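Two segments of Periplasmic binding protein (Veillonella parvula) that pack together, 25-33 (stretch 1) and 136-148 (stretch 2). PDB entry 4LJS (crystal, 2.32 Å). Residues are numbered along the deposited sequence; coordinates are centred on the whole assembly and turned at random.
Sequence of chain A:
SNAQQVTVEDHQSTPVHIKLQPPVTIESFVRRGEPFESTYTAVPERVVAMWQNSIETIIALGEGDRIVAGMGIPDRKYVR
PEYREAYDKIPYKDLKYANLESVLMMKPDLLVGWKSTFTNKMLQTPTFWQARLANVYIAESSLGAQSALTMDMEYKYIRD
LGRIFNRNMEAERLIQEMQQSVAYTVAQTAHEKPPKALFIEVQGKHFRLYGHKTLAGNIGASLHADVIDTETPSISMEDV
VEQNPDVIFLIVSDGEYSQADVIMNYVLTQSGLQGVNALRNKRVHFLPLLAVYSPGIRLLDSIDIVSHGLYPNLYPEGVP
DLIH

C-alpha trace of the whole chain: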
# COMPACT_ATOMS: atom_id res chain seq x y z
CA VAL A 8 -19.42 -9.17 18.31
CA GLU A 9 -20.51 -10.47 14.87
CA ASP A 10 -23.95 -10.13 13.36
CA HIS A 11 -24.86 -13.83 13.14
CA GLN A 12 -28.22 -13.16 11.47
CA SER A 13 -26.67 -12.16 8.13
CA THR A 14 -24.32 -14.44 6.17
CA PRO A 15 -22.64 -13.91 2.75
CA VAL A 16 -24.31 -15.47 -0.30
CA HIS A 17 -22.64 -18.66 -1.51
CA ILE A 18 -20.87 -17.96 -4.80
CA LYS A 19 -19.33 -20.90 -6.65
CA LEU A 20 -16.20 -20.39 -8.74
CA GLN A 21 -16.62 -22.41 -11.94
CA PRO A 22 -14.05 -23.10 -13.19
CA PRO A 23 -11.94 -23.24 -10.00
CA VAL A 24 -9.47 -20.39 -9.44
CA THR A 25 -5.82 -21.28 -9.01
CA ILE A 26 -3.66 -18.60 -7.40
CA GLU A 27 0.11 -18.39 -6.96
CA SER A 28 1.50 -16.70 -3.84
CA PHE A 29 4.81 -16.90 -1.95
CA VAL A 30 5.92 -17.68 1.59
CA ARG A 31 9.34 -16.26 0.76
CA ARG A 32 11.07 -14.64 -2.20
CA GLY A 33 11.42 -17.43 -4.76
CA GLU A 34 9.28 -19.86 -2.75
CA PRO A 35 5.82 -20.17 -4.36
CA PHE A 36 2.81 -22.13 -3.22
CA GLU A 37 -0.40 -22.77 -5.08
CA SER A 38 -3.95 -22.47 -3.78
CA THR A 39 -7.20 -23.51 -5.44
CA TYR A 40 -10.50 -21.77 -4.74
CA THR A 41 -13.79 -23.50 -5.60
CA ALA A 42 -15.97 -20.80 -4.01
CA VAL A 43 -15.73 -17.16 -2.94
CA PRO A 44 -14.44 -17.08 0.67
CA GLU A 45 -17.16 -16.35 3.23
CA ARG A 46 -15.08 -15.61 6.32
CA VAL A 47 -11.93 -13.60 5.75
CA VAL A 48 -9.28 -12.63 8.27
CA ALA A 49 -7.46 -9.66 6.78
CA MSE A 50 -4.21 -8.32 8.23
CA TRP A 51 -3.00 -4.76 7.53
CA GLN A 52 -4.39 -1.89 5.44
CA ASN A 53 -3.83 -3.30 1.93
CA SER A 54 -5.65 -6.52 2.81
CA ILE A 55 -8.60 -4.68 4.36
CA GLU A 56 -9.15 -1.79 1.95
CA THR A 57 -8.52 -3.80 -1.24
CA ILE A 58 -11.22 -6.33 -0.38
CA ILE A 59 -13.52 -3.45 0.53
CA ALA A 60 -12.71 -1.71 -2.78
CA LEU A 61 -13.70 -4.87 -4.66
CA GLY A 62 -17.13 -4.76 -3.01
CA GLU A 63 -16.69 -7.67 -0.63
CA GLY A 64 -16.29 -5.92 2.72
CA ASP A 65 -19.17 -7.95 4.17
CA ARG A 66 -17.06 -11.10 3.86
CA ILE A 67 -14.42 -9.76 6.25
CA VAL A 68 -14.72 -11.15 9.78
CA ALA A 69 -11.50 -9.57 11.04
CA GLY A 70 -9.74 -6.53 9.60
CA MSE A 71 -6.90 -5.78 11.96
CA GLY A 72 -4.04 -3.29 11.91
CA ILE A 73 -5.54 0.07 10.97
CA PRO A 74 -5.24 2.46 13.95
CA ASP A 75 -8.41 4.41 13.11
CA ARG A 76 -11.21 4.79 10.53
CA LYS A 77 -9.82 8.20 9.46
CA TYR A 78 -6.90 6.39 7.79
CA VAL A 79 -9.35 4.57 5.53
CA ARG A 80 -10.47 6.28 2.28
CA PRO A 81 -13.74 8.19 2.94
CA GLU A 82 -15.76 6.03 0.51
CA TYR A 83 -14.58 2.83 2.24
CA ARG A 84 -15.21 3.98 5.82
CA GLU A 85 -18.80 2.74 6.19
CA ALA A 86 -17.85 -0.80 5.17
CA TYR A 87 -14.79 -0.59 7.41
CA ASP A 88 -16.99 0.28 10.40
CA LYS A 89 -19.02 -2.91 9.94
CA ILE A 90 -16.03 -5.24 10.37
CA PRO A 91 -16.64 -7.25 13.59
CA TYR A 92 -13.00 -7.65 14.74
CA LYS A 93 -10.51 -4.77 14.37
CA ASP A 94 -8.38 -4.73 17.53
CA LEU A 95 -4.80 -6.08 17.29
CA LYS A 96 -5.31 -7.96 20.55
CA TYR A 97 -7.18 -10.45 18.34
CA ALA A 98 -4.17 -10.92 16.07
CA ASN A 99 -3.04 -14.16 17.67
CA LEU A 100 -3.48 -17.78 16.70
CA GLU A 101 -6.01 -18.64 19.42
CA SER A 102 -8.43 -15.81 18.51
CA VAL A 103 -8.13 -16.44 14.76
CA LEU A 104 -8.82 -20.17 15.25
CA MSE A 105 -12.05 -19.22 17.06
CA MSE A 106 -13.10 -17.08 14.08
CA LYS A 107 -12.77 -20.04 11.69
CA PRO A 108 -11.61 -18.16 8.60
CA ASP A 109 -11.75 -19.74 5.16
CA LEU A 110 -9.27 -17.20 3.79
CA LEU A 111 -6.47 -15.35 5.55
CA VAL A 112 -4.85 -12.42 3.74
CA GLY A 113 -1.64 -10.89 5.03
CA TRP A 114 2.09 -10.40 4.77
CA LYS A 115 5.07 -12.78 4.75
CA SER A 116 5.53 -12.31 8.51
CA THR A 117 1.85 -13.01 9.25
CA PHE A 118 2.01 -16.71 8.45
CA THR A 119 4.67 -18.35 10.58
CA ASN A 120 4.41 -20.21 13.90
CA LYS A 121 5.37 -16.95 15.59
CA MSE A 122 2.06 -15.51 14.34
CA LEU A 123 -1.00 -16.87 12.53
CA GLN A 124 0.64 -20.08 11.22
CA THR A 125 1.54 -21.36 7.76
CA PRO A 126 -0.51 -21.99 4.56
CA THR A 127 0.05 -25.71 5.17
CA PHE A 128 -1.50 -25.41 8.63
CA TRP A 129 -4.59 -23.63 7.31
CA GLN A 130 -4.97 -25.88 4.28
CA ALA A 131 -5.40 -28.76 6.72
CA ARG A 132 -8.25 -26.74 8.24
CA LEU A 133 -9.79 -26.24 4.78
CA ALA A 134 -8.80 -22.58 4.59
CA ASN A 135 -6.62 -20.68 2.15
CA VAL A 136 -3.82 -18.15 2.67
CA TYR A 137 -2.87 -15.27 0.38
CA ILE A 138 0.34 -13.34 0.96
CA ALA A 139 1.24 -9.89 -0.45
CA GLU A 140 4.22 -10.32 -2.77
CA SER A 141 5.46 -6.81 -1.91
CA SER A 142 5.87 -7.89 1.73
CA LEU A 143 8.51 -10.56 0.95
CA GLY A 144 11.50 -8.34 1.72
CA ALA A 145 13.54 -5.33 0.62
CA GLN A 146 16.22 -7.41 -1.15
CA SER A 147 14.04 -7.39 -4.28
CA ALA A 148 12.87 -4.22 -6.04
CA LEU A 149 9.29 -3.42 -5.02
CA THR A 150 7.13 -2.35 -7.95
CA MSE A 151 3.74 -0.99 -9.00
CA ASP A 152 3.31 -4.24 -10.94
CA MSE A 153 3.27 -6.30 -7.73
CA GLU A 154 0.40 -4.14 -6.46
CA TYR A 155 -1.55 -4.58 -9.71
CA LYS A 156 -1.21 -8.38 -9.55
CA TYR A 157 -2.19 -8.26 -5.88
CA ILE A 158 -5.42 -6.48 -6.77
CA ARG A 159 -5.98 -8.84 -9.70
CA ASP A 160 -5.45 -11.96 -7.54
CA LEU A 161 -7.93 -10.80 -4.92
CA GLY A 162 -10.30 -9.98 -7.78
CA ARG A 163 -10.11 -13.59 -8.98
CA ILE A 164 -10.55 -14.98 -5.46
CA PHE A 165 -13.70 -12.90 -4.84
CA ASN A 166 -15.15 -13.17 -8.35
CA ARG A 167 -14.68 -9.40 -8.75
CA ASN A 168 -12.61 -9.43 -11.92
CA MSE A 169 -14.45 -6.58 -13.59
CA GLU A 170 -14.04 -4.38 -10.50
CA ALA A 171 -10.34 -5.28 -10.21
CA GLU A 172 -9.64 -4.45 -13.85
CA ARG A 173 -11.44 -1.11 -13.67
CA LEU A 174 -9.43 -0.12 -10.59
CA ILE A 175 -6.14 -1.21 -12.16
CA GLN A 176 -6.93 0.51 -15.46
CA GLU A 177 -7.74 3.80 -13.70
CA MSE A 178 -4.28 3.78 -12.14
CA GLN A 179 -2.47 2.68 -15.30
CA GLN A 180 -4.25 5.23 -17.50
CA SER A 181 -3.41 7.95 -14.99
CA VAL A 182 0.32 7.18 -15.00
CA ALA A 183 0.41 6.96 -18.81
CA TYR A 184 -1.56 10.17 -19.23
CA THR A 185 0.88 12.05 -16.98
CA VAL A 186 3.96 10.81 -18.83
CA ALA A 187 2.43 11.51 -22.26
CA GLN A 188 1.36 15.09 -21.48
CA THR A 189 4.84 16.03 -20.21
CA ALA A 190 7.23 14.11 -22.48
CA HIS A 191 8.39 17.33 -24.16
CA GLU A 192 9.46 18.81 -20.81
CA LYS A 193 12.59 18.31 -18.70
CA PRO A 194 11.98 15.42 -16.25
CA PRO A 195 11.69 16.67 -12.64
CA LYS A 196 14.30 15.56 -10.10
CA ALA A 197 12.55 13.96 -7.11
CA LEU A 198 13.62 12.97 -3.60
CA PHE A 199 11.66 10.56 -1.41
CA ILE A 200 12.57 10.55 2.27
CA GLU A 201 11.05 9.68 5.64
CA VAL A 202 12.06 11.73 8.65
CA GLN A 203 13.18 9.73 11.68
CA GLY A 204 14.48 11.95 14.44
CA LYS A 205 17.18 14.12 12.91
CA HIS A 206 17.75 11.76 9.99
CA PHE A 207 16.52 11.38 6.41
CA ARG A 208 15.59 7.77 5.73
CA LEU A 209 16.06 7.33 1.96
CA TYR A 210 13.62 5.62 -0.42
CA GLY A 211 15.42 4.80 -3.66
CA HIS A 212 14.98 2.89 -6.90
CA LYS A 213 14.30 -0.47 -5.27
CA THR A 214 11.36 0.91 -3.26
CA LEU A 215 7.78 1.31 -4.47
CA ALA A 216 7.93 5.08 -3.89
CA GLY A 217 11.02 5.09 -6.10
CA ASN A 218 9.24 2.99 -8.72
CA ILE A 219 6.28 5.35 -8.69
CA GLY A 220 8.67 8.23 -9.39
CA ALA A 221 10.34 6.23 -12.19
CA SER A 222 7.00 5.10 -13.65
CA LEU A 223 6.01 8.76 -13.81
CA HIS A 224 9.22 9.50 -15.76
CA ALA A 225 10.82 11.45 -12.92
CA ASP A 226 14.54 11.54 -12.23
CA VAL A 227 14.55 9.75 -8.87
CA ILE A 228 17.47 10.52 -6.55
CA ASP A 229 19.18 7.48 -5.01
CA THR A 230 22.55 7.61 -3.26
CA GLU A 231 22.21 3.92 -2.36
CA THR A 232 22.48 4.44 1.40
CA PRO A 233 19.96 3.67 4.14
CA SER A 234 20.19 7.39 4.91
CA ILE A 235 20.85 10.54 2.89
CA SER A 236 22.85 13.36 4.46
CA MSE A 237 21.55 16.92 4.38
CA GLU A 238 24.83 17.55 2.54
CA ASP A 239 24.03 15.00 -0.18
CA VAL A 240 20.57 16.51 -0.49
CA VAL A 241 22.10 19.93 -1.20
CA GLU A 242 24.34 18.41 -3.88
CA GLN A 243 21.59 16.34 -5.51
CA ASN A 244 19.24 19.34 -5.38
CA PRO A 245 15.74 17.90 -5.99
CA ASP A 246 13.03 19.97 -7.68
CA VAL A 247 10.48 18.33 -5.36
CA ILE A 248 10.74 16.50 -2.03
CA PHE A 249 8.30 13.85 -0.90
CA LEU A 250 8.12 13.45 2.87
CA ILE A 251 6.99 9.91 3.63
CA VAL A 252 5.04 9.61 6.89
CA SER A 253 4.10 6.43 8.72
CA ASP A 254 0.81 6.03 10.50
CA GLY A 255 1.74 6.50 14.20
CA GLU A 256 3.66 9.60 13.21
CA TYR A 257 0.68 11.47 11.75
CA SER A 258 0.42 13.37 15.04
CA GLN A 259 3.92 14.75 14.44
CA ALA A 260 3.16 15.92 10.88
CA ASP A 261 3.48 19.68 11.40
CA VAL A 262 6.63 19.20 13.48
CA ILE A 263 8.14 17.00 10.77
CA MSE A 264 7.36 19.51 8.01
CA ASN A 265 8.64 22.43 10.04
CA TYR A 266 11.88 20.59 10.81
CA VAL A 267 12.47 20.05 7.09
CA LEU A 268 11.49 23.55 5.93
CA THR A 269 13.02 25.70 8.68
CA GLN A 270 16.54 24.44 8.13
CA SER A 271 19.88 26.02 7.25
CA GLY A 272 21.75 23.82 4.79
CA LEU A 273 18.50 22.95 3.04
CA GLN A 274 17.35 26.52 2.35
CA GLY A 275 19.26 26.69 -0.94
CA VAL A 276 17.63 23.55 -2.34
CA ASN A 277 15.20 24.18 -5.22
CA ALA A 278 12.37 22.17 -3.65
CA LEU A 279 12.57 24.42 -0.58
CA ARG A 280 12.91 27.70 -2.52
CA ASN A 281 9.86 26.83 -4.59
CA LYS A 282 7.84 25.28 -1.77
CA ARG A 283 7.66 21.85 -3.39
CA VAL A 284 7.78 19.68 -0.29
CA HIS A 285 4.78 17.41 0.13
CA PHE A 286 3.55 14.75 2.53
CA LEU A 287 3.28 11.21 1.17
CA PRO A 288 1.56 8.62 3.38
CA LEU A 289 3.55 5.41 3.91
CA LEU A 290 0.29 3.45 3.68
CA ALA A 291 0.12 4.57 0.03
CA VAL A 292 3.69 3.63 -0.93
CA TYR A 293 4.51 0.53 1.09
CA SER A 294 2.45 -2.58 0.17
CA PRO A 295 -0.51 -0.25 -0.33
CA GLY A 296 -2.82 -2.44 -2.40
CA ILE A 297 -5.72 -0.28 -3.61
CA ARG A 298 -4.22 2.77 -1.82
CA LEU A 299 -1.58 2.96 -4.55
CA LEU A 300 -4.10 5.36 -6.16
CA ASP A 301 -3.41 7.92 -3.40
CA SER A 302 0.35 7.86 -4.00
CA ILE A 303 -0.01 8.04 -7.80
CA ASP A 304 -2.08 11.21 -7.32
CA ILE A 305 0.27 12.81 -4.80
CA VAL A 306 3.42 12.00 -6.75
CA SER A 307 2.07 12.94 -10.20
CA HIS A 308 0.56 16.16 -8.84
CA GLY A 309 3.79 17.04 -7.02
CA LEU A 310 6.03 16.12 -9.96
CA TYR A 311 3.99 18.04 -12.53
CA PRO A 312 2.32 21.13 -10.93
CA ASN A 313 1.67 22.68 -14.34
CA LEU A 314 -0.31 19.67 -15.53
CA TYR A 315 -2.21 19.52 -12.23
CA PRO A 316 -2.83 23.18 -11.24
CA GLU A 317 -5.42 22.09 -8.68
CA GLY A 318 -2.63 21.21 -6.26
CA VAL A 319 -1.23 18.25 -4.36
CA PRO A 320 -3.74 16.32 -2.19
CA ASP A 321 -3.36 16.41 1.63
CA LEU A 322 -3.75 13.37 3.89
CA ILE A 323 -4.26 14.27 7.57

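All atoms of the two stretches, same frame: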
# COMPACT_ATOMS: atom_id res chain seq x y z
N THR A 25 -7.12 -20.92 -9.54
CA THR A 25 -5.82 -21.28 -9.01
C THR A 25 -4.95 -20.03 -8.88
O THR A 25 -4.76 -19.29 -9.84
CB THR A 25 -5.13 -22.32 -9.92
OG1 THR A 25 -5.70 -23.61 -9.67
CG2 THR A 25 -3.65 -22.37 -9.64
N ILE A 26 -4.44 -19.79 -7.68
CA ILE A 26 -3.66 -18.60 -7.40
C ILE A 26 -2.25 -18.98 -6.95
O ILE A 26 -2.08 -19.92 -6.17
CB ILE A 26 -4.33 -17.75 -6.29
CG1 ILE A 26 -5.64 -17.14 -6.79
CG2 ILE A 26 -3.38 -16.65 -5.78
CD1 ILE A 26 -5.48 -16.23 -7.99
N GLU A 27 -1.25 -18.25 -7.45
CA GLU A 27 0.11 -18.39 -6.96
C GLU A 27 0.49 -17.26 -5.99
O GLU A 27 0.34 -16.08 -6.29
CB GLU A 27 1.11 -18.43 -8.12
CG GLU A 27 2.56 -18.37 -7.66
CD GLU A 27 3.53 -18.35 -8.82
OE1 GLU A 27 3.87 -17.24 -9.29
OE2 GLU A 27 3.96 -19.43 -9.26
N SER A 28 1.00 -17.65 -4.82
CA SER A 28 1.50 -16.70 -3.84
C SER A 28 2.86 -17.22 -3.37
O SER A 28 3.36 -18.21 -3.90
CB SER A 28 0.52 -16.58 -2.67
OG SER A 28 0.78 -15.43 -1.88
N PHE A 29 3.47 -16.54 -2.40
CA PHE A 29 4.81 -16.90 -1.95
C PHE A 29 4.92 -16.82 -0.43
O PHE A 29 4.39 -15.91 0.19
CB PHE A 29 5.87 -15.97 -2.55
CG PHE A 29 5.84 -15.89 -4.04
CD1 PHE A 29 4.93 -15.08 -4.69
CD2 PHE A 29 6.75 -16.63 -4.80
CE1 PHE A 29 4.90 -15.01 -6.08
CE2 PHE A 29 6.73 -16.57 -6.18
CZ PHE A 29 5.80 -15.76 -6.82
N VAL A 30 5.63 -17.77 0.17
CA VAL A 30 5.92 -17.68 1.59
C VAL A 30 7.23 -16.92 1.78
O VAL A 30 7.43 -16.24 2.78
CB VAL A 30 5.96 -19.08 2.26
CG1 VAL A 30 4.56 -19.68 2.25
CG2 VAL A 30 6.93 -20.00 1.55
N ARG A 31 8.11 -17.03 0.80
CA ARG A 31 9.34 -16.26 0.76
C ARG A 31 9.67 -15.92 -0.69
O ARG A 31 9.10 -16.48 -1.62
CB ARG A 31 10.51 -17.03 1.39
CG ARG A 31 10.42 -17.14 2.89
CD ARG A 31 11.70 -17.69 3.52
NE ARG A 31 11.61 -17.65 4.98
CZ ARG A 31 12.61 -17.91 5.81
NH1 ARG A 31 13.81 -18.24 5.35
NH2 ARG A 31 12.40 -17.84 7.12
N ARG A 32 10.60 -14.99 -0.87
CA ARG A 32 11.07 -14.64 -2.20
C ARG A 32 11.60 -15.91 -2.87
O ARG A 32 12.49 -16.58 -2.35
CB ARG A 32 12.17 -13.59 -2.11
CG ARG A 32 12.60 -12.98 -3.43
CD ARG A 32 13.66 -11.92 -3.19
NE ARG A 32 14.30 -11.48 -4.42
CZ ARG A 32 15.36 -12.07 -4.96
NH1 ARG A 32 15.88 -11.60 -6.08
NH2 ARG A 32 15.89 -13.13 -4.37
N GLY A 33 11.00 -16.26 -4.01
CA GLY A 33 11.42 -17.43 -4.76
C GLY A 33 10.84 -18.74 -4.26
O GLY A 33 11.23 -19.81 -4.72
N VAL A 136 -4.65 -19.29 2.25
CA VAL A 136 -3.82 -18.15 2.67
C VAL A 136 -3.34 -17.41 1.42
O VAL A 136 -2.90 -18.03 0.45
CB VAL A 136 -2.61 -18.63 3.49
CG1 VAL A 136 -1.64 -17.47 3.76
CG2 VAL A 136 -3.07 -19.27 4.80
N TYR A 137 -3.45 -16.09 1.44
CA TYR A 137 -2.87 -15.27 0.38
C TYR A 137 -1.93 -14.25 0.98
O TYR A 137 -2.28 -13.55 1.93
CB TYR A 137 -3.95 -14.58 -0.47
CG TYR A 137 -3.35 -13.77 -1.59
CD1 TYR A 137 -2.86 -14.40 -2.73
CD2 TYR A 137 -3.24 -12.39 -1.50
CE1 TYR A 137 -2.29 -13.67 -3.76
CE2 TYR A 137 -2.67 -11.64 -2.54
CZ TYR A 137 -2.19 -12.30 -3.67
OH TYR A 137 -1.62 -11.58 -4.70
N ILE A 138 -0.72 -14.17 0.42
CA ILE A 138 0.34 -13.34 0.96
C ILE A 138 0.74 -12.24 -0.05
O ILE A 138 0.95 -12.52 -1.23
CB ILE A 138 1.57 -14.22 1.30
CG1 ILE A 138 1.21 -15.15 2.46
CG2 ILE A 138 2.79 -13.37 1.64
CD1 ILE A 138 2.23 -16.25 2.72
N ALA A 139 0.81 -10.99 0.42
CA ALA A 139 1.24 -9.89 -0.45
C ALA A 139 2.68 -10.09 -0.92
O ALA A 139 3.61 -10.15 -0.10
CB ALA A 139 1.12 -8.57 0.28
N GLU A 140 2.88 -10.17 -2.23
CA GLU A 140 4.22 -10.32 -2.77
C GLU A 140 5.16 -9.17 -2.39
O GLU A 140 6.36 -9.37 -2.20
CB GLU A 140 4.19 -10.49 -4.30
CG GLU A 140 5.55 -10.78 -4.89
CD GLU A 140 5.55 -10.75 -6.40
OE1 GLU A 140 4.50 -10.44 -7.00
OE2 GLU A 140 6.62 -11.04 -6.99
N SER A 141 4.62 -7.96 -2.26
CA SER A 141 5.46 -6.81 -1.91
C SER A 141 5.89 -6.79 -0.45
O SER A 141 6.63 -5.89 -0.03
CB SER A 141 4.76 -5.51 -2.26
OG SER A 141 3.63 -5.31 -1.43
N SER A 142 5.44 -7.77 0.34
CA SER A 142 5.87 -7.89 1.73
C SER A 142 7.02 -8.89 1.93
O SER A 142 7.42 -9.15 3.07
CB SER A 142 4.69 -8.27 2.61
OG SER A 142 4.33 -9.63 2.40
N LEU A 143 7.55 -9.45 0.85
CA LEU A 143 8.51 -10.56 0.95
C LEU A 143 9.92 -10.13 1.36
O LEU A 143 10.75 -10.97 1.70
CB LEU A 143 8.57 -11.37 -0.35
CG LEU A 143 7.29 -12.10 -0.76
CD1 LEU A 143 7.47 -12.73 -2.14
CD2 LEU A 143 6.90 -13.13 0.27
N GLY A 144 10.20 -8.83 1.30
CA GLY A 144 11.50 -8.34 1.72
C GLY A 144 12.07 -7.28 0.80
O GLY A 144 11.71 -7.21 -0.38
N ALA A 145 12.97 -6.47 1.34
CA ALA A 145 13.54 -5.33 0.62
C ALA A 145 14.63 -5.72 -0.38
O ALA A 145 14.99 -4.92 -1.25
CB ALA A 145 14.08 -4.30 1.60
N GLN A 146 15.14 -6.95 -0.28
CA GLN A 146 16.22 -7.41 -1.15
C GLN A 146 15.83 -7.38 -2.63
O GLN A 146 16.68 -7.24 -3.50
CB GLN A 146 16.71 -8.80 -0.75
CG GLN A 146 15.70 -9.92 -0.93
CD GLN A 146 14.75 -10.07 0.24
OE1 GLN A 146 14.54 -9.14 1.01
NE2 GLN A 146 14.17 -11.26 0.39
N SER A 147 14.54 -7.52 -2.91
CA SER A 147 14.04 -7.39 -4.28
C SER A 147 13.42 -6.01 -4.48
O SER A 147 12.90 -5.41 -3.54
CB SER A 147 13.01 -8.48 -4.58
OG SER A 147 11.90 -8.41 -3.69
N ALA A 148 13.49 -5.50 -5.71
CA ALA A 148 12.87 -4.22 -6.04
C ALA A 148 11.35 -4.33 -5.95
O ALA A 148 10.74 -5.22 -6.55
CB ALA A 148 13.29 -3.77 -7.42
O HOH W 1 1.50 -13.35 -3.71
O HOH W 2 11.33 -13.46 1.29

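The apolar centre of this contact is built around Leu143, whose CA-to-CB bond points toward the other segment just after a short 3-10 turn. Its CD1 lies 3.6 Å from CB of Phe29, and its CD2 reaches the backbone where the first segment turns its corner, 4.0 Å from O of Val30 and 4.0 Å from CA of Arg31. A branched aliphatic side chain suits this place: its two methyls spread over a bend in the neighbouring chain and need no polar partner. The Phe29 ring extends past Leu143 toward Glu140, with CE1 of Phe29 4.3 Å from CD of Glu140. The carbon approached is that of the carboxylate, so the ring lies beside the end of an extended glutamate side chain.

Beside this centre, Ile138 points toward the first segment. Its CG2 packs 3.3 Å from O of Phe29, while its CD1 extends to CG1 of Val30 at 4.2 Å. Val30 directs its CA-to-CB bond away from the second segment, and this side-chain contact is a loose one. Earlier in the strand, Ile26 points toward the second segment and sets its CG2 3.8 Å from CE1 of Tyr137. Tyr137 leaves its backbone sideways, but the end of its side chain comes nearer, which lets an aromatic ring fill space against a buried isoleucine.

The two strands cross at 61°, and the direct hydrogen bond between the segments uses a side chain, not a backbone-to-backbone ladder. Ile138 N donates to OG of Ser28 over 3.0 Å, with an angle of 151° at the hydrogen. Serine suits the site because it is small enough to approach the crossing strand closely and carries an acceptor for a buried amide. Water 1 adds a second link: it donates to O of Ile138 at 2.7 Å and lies 2.9 Å from OG of Ser28.

At the outer edge, Arg32 lays a long, extended side chain against the turn from Gly144 to Ser147. Its CD packs 3.6 Å from CG of Gln146, and its NE lies 3.3 Å from CB of Ser147, which sits at the edge of the guanidinium, near its plane. Both the methylene at CD and the start of the guanidinium lie against the turn, in an exposed setting that suits a charged side chain; Gln146 is poorly ordered, so its details deserve caution. Water 2 joins the backbones here, accepting from N of Arg32 at 2.7 Å and donating to O of Leu143 at 2.6 Å.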